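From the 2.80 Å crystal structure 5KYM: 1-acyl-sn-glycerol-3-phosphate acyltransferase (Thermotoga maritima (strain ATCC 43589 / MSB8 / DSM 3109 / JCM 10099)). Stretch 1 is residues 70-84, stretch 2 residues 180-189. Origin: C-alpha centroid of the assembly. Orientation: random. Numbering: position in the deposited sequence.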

ATOM      1  N   GLU A  70       4.262 -16.178   2.431  1.00 45.89           N
ATOM      2  CA  GLU A  70       3.648 -17.408   1.879  1.00 46.73           C
ATOM      3  C   GLU A  70       2.133 -17.325   1.576  1.00 44.87           C
ATOM      4  O   GLU A  70       1.641 -18.063   0.785  1.00 49.55           O
ATOM      5  CB  GLU A  70       3.982 -18.615   2.774  1.00 49.14           C
ATOM      6  CG  GLU A  70       3.228 -18.688   4.125  1.00 54.01           C
ATOM      7  CD  GLU A  70       3.811 -17.859   5.321  1.00 57.32           C
ATOM      8  OE1 GLU A  70       4.943 -17.258   5.244  1.00 58.39           O
ATOM      9  OE2 GLU A  70       3.081 -17.898   6.353  1.00 60.51           O
ATOM     10  N   ASN A  71       1.392 -16.428   2.200  1.00 43.48           N
ATOM     11  CA  ASN A  71      -0.038 -16.273   1.966  1.00 43.57           C
ATOM     12  C   ASN A  71      -0.388 -15.451   0.736  1.00 44.28           C
ATOM     13  O   ASN A  71      -1.562 -15.437   0.315  1.00 44.92           O
ATOM     14  CB  ASN A  71      -0.713 -15.609   3.179  1.00 43.17           C
ATOM     15  CG  ASN A  71      -0.604 -16.407   4.404  1.00 41.68           C
ATOM     16  OD1 ASN A  71      -0.408 -17.580   4.332  1.00 44.50           O
ATOM     17  ND2 ASN A  71      -0.779 -15.787   5.535  1.00 43.21           N
ATOM     18  N   ILE A  72       0.581 -14.741   0.185  1.00 43.78           N
ATOM     19  CA  ILE A  72       0.267 -13.845  -0.924  1.00 45.96           C
ATOM     20  C   ILE A  72      -0.068 -14.689  -2.165  1.00 49.22           C
ATOM     21  O   ILE A  72       0.792 -15.433  -2.595  1.00 54.38           O
ATOM     22  CB  ILE A  72       1.481 -12.945  -1.257  1.00 43.85           C
ATOM     23  CG1 ILE A  72       1.905 -12.138  -0.046  1.00 41.85           C
ATOM     24  CG2 ILE A  72       1.116 -12.019  -2.408  1.00 44.51           C
ATOM     25  CD1 ILE A  72       3.189 -11.423  -0.208  1.00 40.90           C
ATOM     26  N   PRO A  73      -1.276 -14.590  -2.742  1.00 52.32           N
ATOM     27  CA  PRO A  73      -1.582 -15.463  -3.891  1.00 52.76           C
ATOM     28  C   PRO A  73      -0.657 -15.249  -5.025  1.00 57.79           C
ATOM     29  O   PRO A  73      -0.086 -14.157  -5.185  1.00 58.10           O
ATOM     30  CB  PRO A  73      -2.953 -15.041  -4.341  1.00 51.48           C
ATOM     31  CG  PRO A  73      -3.549 -14.322  -3.187  1.00 52.97           C
ATOM     32  CD  PRO A  73      -2.408 -13.724  -2.392  1.00 52.78           C
ATOM     33  N   LYS A  74      -0.470 -16.322  -5.798  1.00 68.05           N
ATOM     34  CA  LYS A  74       0.371 -16.316  -6.990  1.00 72.66           C
ATOM     35  C   LYS A  74      -0.515 -16.806  -8.162  1.00 73.24           C
ATOM     36  O   LYS A  74      -1.589 -17.497  -7.957  1.00 68.70           O
ATOM     37  CB  LYS A  74       1.639 -17.144  -6.721  1.00 77.05           C
ATOM     38  CG  LYS A  74       2.603 -16.504  -5.725  1.00 80.66           C
ATOM     39  CD  LYS A  74       3.223 -17.549  -4.745  1.00 89.15           C
ATOM     40  CE  LYS A  74       4.180 -16.943  -3.694  1.00 95.86           C
ATOM     41  NZ  LYS A  74       3.583 -16.036  -2.639  1.00 92.92           N
ATOM     42  N   ASP A  75      -0.154 -16.345  -9.365  1.00 70.00           N
ATOM     43  CA  ASP A  75      -0.945 -16.617 -10.577  1.00 71.77           C
ATOM     44  C   ASP A  75      -2.302 -15.854 -10.690  1.00 68.29           C
ATOM     45  O   ASP A  75      -3.055 -16.082 -11.642  1.00 77.80           O
ATOM     46  CB  ASP A  75      -1.155 -18.155 -10.725  1.00 73.19           C
ATOM     47  N   ARG A  76      -2.613 -14.963  -9.757  1.00 62.37           N
ATOM     48  CA  ARG A  76      -3.994 -14.433  -9.578  1.00 57.09           C
ATOM     49  C   ARG A  76      -3.938 -13.030  -8.972  1.00 55.71           C
ATOM     50  O   ARG A  76      -3.001 -12.730  -8.252  1.00 62.47           O
ATOM     51  CB  ARG A  76      -4.791 -15.374  -8.649  1.00 55.34           C
ATOM     52  CG  ARG A  76      -6.117 -14.819  -8.261  1.00 54.09           C
ATOM     53  CD  ARG A  76      -7.166 -15.801  -7.847  1.00 54.89           C
ATOM     54  NE  ARG A  76      -8.508 -15.566  -8.410  1.00 55.08           N
ATOM     55  CZ  ARG A  76      -9.085 -14.406  -8.753  1.00 55.43           C
ATOM     56  NH1 ARG A  76      -8.474 -13.228  -8.661  1.00 53.66           N
ATOM     57  NH2 ARG A  76     -10.353 -14.433  -9.218  1.00 62.76           N
ATOM     58  N   ASN A  77      -4.876 -12.161  -9.271  1.00 53.64           N
ATOM     59  CA  ASN A  77      -4.893 -10.884  -8.561  1.00 52.48           C
ATOM     60  C   ASN A  77      -5.659 -11.014  -7.223  1.00 52.75           C
ATOM     61  O   ASN A  77      -6.218 -12.067  -6.910  1.00 50.94           O
ATOM     62  CB  ASN A  77      -5.451  -9.761  -9.447  1.00 52.57           C
ATOM     63  CG  ASN A  77      -6.901  -9.924  -9.734  1.00 52.42           C
ATOM     64  OD1 ASN A  77      -7.396 -11.051  -9.688  1.00 52.46           O
ATOM     65  ND2 ASN A  77      -7.608  -8.802 -10.003  1.00 51.13           N
ATOM     66  N   PHE A  78      -5.671  -9.941  -6.432  1.00 51.26           N
ATOM     67  CA  PHE A  78      -6.311  -9.954  -5.117  1.00 51.68           C
ATOM     68  C   PHE A  78      -6.580  -8.520  -4.663  1.00 51.12           C
ATOM     69  O   PHE A  78      -6.215  -7.569  -5.360  1.00 52.53           O
ATOM     70  CB  PHE A  78      -5.488 -10.777  -4.095  1.00 50.79           C
ATOM     71  CG  PHE A  78      -4.029 -10.496  -4.127  1.00 51.31           C
ATOM     72  CD1 PHE A  78      -3.513  -9.380  -3.481  1.00 53.00           C
ATOM     73  CD2 PHE A  78      -3.152 -11.327  -4.819  1.00 50.24           C
ATOM     74  CE1 PHE A  78      -2.120  -9.099  -3.541  1.00 53.26           C
ATOM     75  CE2 PHE A  78      -1.784 -11.059  -4.841  1.00 50.21           C
ATOM     76  CZ  PHE A  78      -1.259  -9.952  -4.205  1.00 49.43           C
ATOM     77  N   ILE A  79      -7.279  -8.357  -3.537  1.00 48.70           N
ATOM     78  CA  ILE A  79      -7.500  -7.049  -2.967  1.00 46.26           C
ATOM     79  C   ILE A  79      -6.845  -7.014  -1.606  1.00 44.98           C
ATOM     80  O   ILE A  79      -7.315  -7.673  -0.705  1.00 45.47           O
ATOM     81  CB  ILE A  79      -8.970  -6.735  -2.787  1.00 46.88           C
ATOM     82  CG1 ILE A  79      -9.710  -6.861  -4.081  1.00 47.14           C
ATOM     83  CG2 ILE A  79      -9.121  -5.298  -2.268  1.00 47.98           C
ATOM     84  CD1 ILE A  79     -11.209  -7.025  -3.841  1.00 48.25           C
ATOM     85  N   VAL A  80      -5.758  -6.229  -1.459  1.00 44.07           N
ATOM     86  CA  VAL A  80      -5.041  -6.102  -0.170  1.00 40.20           C
ATOM     87  C   VAL A  80      -5.920  -5.227   0.666  1.00 37.45           C
ATOM     88  O   VAL A  80      -6.346  -4.192   0.229  1.00 35.19           O
ATOM     89  CB  VAL A  80      -3.604  -5.531  -0.310  1.00 39.43           C
ATOM     90  CG1 VAL A  80      -2.929  -5.450   1.049  1.00 39.72           C
ATOM     91  CG2 VAL A  80      -2.767  -6.403  -1.199  1.00 38.71           C
ATOM     92  N   VAL A  81      -6.246  -5.690   1.845  1.00 36.95           N
ATOM     93  CA  VAL A  81      -7.012  -4.918   2.745  1.00 38.66           C
ATOM     94  C   VAL A  81      -6.191  -4.738   4.004  1.00 39.03           C
ATOM     95  O   VAL A  81      -5.849  -5.695   4.690  1.00 36.88           O
ATOM     96  CB  VAL A  81      -8.382  -5.538   2.967  1.00 40.18           C
ATOM     97  CG1 VAL A  81      -9.145  -4.880   4.143  1.00 41.53           C
ATOM     98  CG2 VAL A  81      -9.185  -5.416   1.669  1.00 40.31           C
ATOM     99  N   ALA A  82      -5.861  -3.476   4.282  1.00 41.03           N
ATOM    100  CA  ALA A  82      -4.922  -3.151   5.338  1.00 41.86           C
ATOM    101  C   ALA A  82      -5.461  -2.042   6.202  1.00 42.29           C
ATOM    102  O   ALA A  82      -6.209  -1.197   5.704  1.00 44.15           O
ATOM    103  CB  ALA A  82      -3.573  -2.771   4.737  1.00 40.59           C
ATOM    104  N   ASN A  83      -5.066  -2.031   7.488  1.00 42.45           N
ATOM    105  CA  ASN A  83      -5.162  -0.816   8.344  1.00 42.23           C
ATOM    106  C   ASN A  83      -4.216   0.276   7.792  1.00 42.79           C
ATOM    107  O   ASN A  83      -3.225  -0.009   7.080  1.00 40.26           O
ATOM    108  CB  ASN A  83      -4.877  -1.082   9.804  1.00 40.45           C
ATOM    109  CG  ASN A  83      -3.461  -1.534  10.054  1.00 41.67           C
ATOM    110  OD1 ASN A  83      -3.037  -2.527   9.496  1.00 46.82           O
ATOM    111  ND2 ASN A  83      -2.719  -0.841  10.912  1.00 42.23           N
ATOM    112  N   HIS A  84      -4.555   1.516   8.114  1.00 44.80           N
ATOM    113  CA  HIS A  84      -3.887   2.687   7.518  1.00 46.01           C
ATOM    114  C   HIS A  84      -3.456   3.674   8.588  1.00 48.45           C
ATOM    115  O   HIS A  84      -4.290   4.138   9.393  1.00 50.85           O
ATOM    116  CB  HIS A  84      -4.866   3.396   6.612  1.00 45.26           C
ATOM    117  CG  HIS A  84      -4.234   4.301   5.622  1.00 42.20           C
ATOM    118  ND1 HIS A  84      -2.916   4.211   5.277  1.00 39.33           N
ATOM    119  CD2 HIS A  84      -4.754   5.310   4.899  1.00 41.84           C
ATOM    120  CE1 HIS A  84      -2.650   5.103   4.354  1.00 40.10           C
ATOM    121  NE2 HIS A  84      -3.746   5.801   4.115  1.00 41.37           N
ATOM    122  N   GLY A 180     -15.870 -10.946  -6.716  1.00 53.08           N
ATOM    123  CA  GLY A 180     -15.391 -12.243  -6.298  1.00 51.53           C
ATOM    124  C   GLY A 180     -13.893 -12.483  -6.238  1.00 50.94           C
ATOM    125  O   GLY A 180     -13.475 -13.645  -6.070  1.00 49.72           O
ATOM    126  N   VAL A 181     -13.064 -11.426  -6.298  1.00 51.62           N
ATOM    127  CA  VAL A 181     -11.596 -11.644  -6.145  1.00 51.92           C
ATOM    128  C   VAL A 181     -11.248 -11.777  -4.638  1.00 50.18           C
ATOM    129  O   VAL A 181     -11.899 -11.158  -3.777  1.00 49.93           O
ATOM    130  CB  VAL A 181     -10.652 -10.639  -6.905  1.00 51.15           C
ATOM    131  CG1 VAL A 181     -11.408  -9.705  -7.878  1.00 50.95           C
ATOM    132  CG2 VAL A 181      -9.789  -9.836  -5.950  1.00 50.17           C
ATOM    133  N   PRO A 182     -10.221 -12.567  -4.326  1.00 48.53           N
ATOM    134  CA  PRO A 182      -9.859 -12.777  -2.935  1.00 49.75           C
ATOM    135  C   PRO A 182      -9.240 -11.570  -2.255  1.00 49.81           C
ATOM    136  O   PRO A 182      -8.440 -10.857  -2.844  1.00 50.88           O
ATOM    137  CB  PRO A 182      -8.839 -13.921  -2.969  1.00 50.04           C
ATOM    138  CG  PRO A 182      -8.542 -14.186  -4.402  1.00 49.31           C
ATOM    139  CD  PRO A 182      -9.385 -13.323  -5.262  1.00 48.43           C
ATOM    140  N   VAL A 183      -9.675 -11.354  -1.015  1.00 50.30           N
ATOM    141  CA  VAL A 183      -9.156 -10.337  -0.101  1.00 47.40           C
ATOM    142  C   VAL A 183      -7.933 -10.916   0.602  1.00 46.72           C
ATOM    143  O   VAL A 183      -7.941 -12.086   1.014  1.00 49.20           O
ATOM    144  CB  VAL A 183     -10.264  -9.952   0.907  1.00 46.50           C
ATOM    145  CG1 VAL A 183      -9.732  -9.084   2.025  1.00 45.81           C
ATOM    146  CG2 VAL A 183     -11.361  -9.232   0.161  1.00 46.92           C
ATOM    147  N   LEU A 184      -6.883 -10.125   0.719  1.00 44.23           N
ATOM    148  CA  LEU A 184      -5.644 -10.582   1.397  1.00 43.22           C
ATOM    149  C   LEU A 184      -5.488  -9.618   2.570  1.00 43.60           C
ATOM    150  O   LEU A 184      -4.994  -8.513   2.379  1.00 42.93           O
ATOM    151  CB  LEU A 184      -4.412 -10.566   0.466  1.00 40.89           C
ATOM    152  CG  LEU A 184      -3.062 -10.866   1.111  1.00 39.68           C
ATOM    153  CD1 LEU A 184      -3.087 -12.296   1.542  1.00 40.28           C
ATOM    154  CD2 LEU A 184      -1.823 -10.551   0.316  1.00 38.83           C
ATOM    155  N   PRO A 185      -5.920 -10.024   3.779  1.00 43.48           N
ATOM    156  CA  PRO A 185      -5.855  -9.114   4.902  1.00 44.26           C
ATOM    157  C   PRO A 185      -4.437  -8.865   5.357  1.00 42.90           C
ATOM    158  O   PRO A 185      -3.703  -9.816   5.428  1.00 40.52           O
ATOM    159  CB  PRO A 185      -6.628  -9.843   5.991  1.00 44.94           C
ATOM    160  CG  PRO A 185      -7.506 -10.749   5.261  1.00 45.57           C
ATOM    161  CD  PRO A 185      -6.624 -11.241   4.146  1.00 44.79           C
ATOM    162  N   VAL A 186      -4.090  -7.609   5.670  1.00 42.25           N
ATOM    163  CA  VAL A 186      -2.727  -7.248   6.071  1.00 41.86           C
ATOM    164  C   VAL A 186      -2.772  -6.356   7.271  1.00 40.34           C
ATOM    165  O   VAL A 186      -3.588  -5.510   7.294  1.00 43.66           O
ATOM    166  CB  VAL A 186      -1.987  -6.500   4.951  1.00 40.27           C
ATOM    167  CG1 VAL A 186      -0.687  -5.918   5.455  1.00 38.90           C
ATOM    168  CG2 VAL A 186      -1.721  -7.469   3.828  1.00 41.00           C
ATOM    169  N   SER A 187      -1.882  -6.525   8.235  1.00 37.99           N
ATOM    170  CA  SER A 187      -1.849  -5.652   9.385  1.00 37.10           C
ATOM    171  C   SER A 187      -0.493  -4.970   9.402  1.00 37.18           C
ATOM    172  O   SER A 187       0.550  -5.633   9.266  1.00 35.98           O
ATOM    173  CB  SER A 187      -1.994  -6.460  10.651  1.00 37.58           C
ATOM    174  OG  SER A 187      -3.100  -7.329  10.621  1.00 37.31           O
ATOM    175  N   ILE A 188      -0.504  -3.649   9.581  1.00 37.19           N
ATOM    176  CA  ILE A 188       0.696  -2.803   9.532  1.00 36.15           C
ATOM    177  C   ILE A 188       0.881  -2.220  10.921  1.00 38.89           C
ATOM    178  O   ILE A 188      -0.087  -1.633  11.493  1.00 40.16           O
ATOM    179  CB  ILE A 188       0.467  -1.624   8.606  1.00 35.26           C
ATOM    180  CG1 ILE A 188       0.238  -2.104   7.159  1.00 35.01           C
ATOM    181  CG2 ILE A 188       1.650  -0.652   8.680  1.00 35.36           C
ATOM    182  CD1 ILE A 188       0.001  -1.000   6.128  1.00 34.49           C
ATOM    183  N   TRP A 189       2.079  -2.375  11.498  1.00 38.63           N
ATOM    184  CA  TRP A 189       2.381  -1.657  12.704  1.00 38.85           C
ATOM    185  C   TRP A 189       3.734  -1.033  12.711  1.00 38.90           C
ATOM    186  O   TRP A 189       4.690  -1.702  12.464  1.00 38.78           O
ATOM    187  CB  TRP A 189       2.342  -2.581  13.866  1.00 40.79           C
ATOM    188  CG  TRP A 189       2.517  -1.799  15.151  1.00 43.10           C
ATOM    189  CD1 TRP A 189       3.538  -1.829  15.998  1.00 42.41           C
ATOM    190  CD2 TRP A 189       1.589  -0.852  15.676  1.00 45.21           C
ATOM    191  NE1 TRP A 189       3.319  -0.977  17.039  1.00 44.06           N
ATOM    192  CE2 TRP A 189       2.128  -0.345  16.857  1.00 44.94           C
ATOM    193  CE3 TRP A 189       0.341  -0.385  15.234  1.00 45.71           C
ATOM    194  CZ2 TRP A 189       1.502   0.629  17.608  1.00 47.01           C
ATOM    195  CZ3 TRP A 189      -0.290   0.586  15.978  1.00 47.12           C
ATOM    196  CH2 TRP A 189       0.296   1.091  17.152  1.00 48.38           C
TER

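The strand beginning at I79 runs parallel to the strand 183-189, with CA atoms 4.7 Å apart at I79 and V183 and 4.8 Å apart at V80 and L184. The strand directions differ by 27°. Four backbone hydrogen bonds set this register: I79 N to P182 O (2.8 Å), L184 N to I79 O (2.9 Å), V81 N to L184 O (3.1 Å) and V186 N to V81 O (2.8 Å), with N-H...O angles of 152-168°. The odd residues of stretch 1 thus do the bonding. P182 and P185 lack an amide hydrogen, yet neither interrupts the ladder: P182 contributes its carbonyl, and at P185 it is CA that approaches V81 O (3.4 Å).

Beyond the ladder, the N83 side chain takes over the pairing. Its CA-CB bond points sideways, but chi1 of 64° (p) and chi2 of -58° bring the amide to the backbone of I188, where I188 N donates to N83 OD1 (2.8 Å, 161°) and N83 ND2 donates to I188 O (2.8 Å, 179°). A carboxamide suits this buried place because it carries a donor and an acceptor side by side, matching the NH and CO of a single residue.

Side chains alternate between the two faces of the sheet. On the face of V80, A82, L184 and V186, L184 has the largest area covered by the opposing stretch, 126 Å². Its t,p rotamer (173°, 67°) places CD2 4.1 Å from I72 CG1, 4.2 Å from P73 CD and 4.1 Å from F78 CE1, while CD1 lies 3.7 Å from N71 O. One branched side chain therefore meets both the loop before the strand and the aromatic ring. Farther along, V80 CG1 and V186 CG2 meet at 3.6 Å, both residues being t. The short A82 side chain leaves CB 4.1 Å from V186 CB and 4.2 Å from I188 CD1, the latter extended by a chi2 of 180°.

On the other face, V81 and V183 are again t, and V81 CG2 packs on V183 CG1 at 3.7 Å. I79 adopts m,t (-56°, 160°), and its CG1 lies 3.5 Å from V181 CG2. V181 itself sits between wells at chi1 -9°, an eclipsed value to be read cautiously at 2.80 Å.

At the exposed margin, R76 extends through t,t (172°, 156°), and P182 CD lies over one face of its guanidinium, 3.5 Å from R76 NH1. The same NH1 donates to N77 O (3.1 Å, 143°). Together the stretches bury 859 Å², both sides summed.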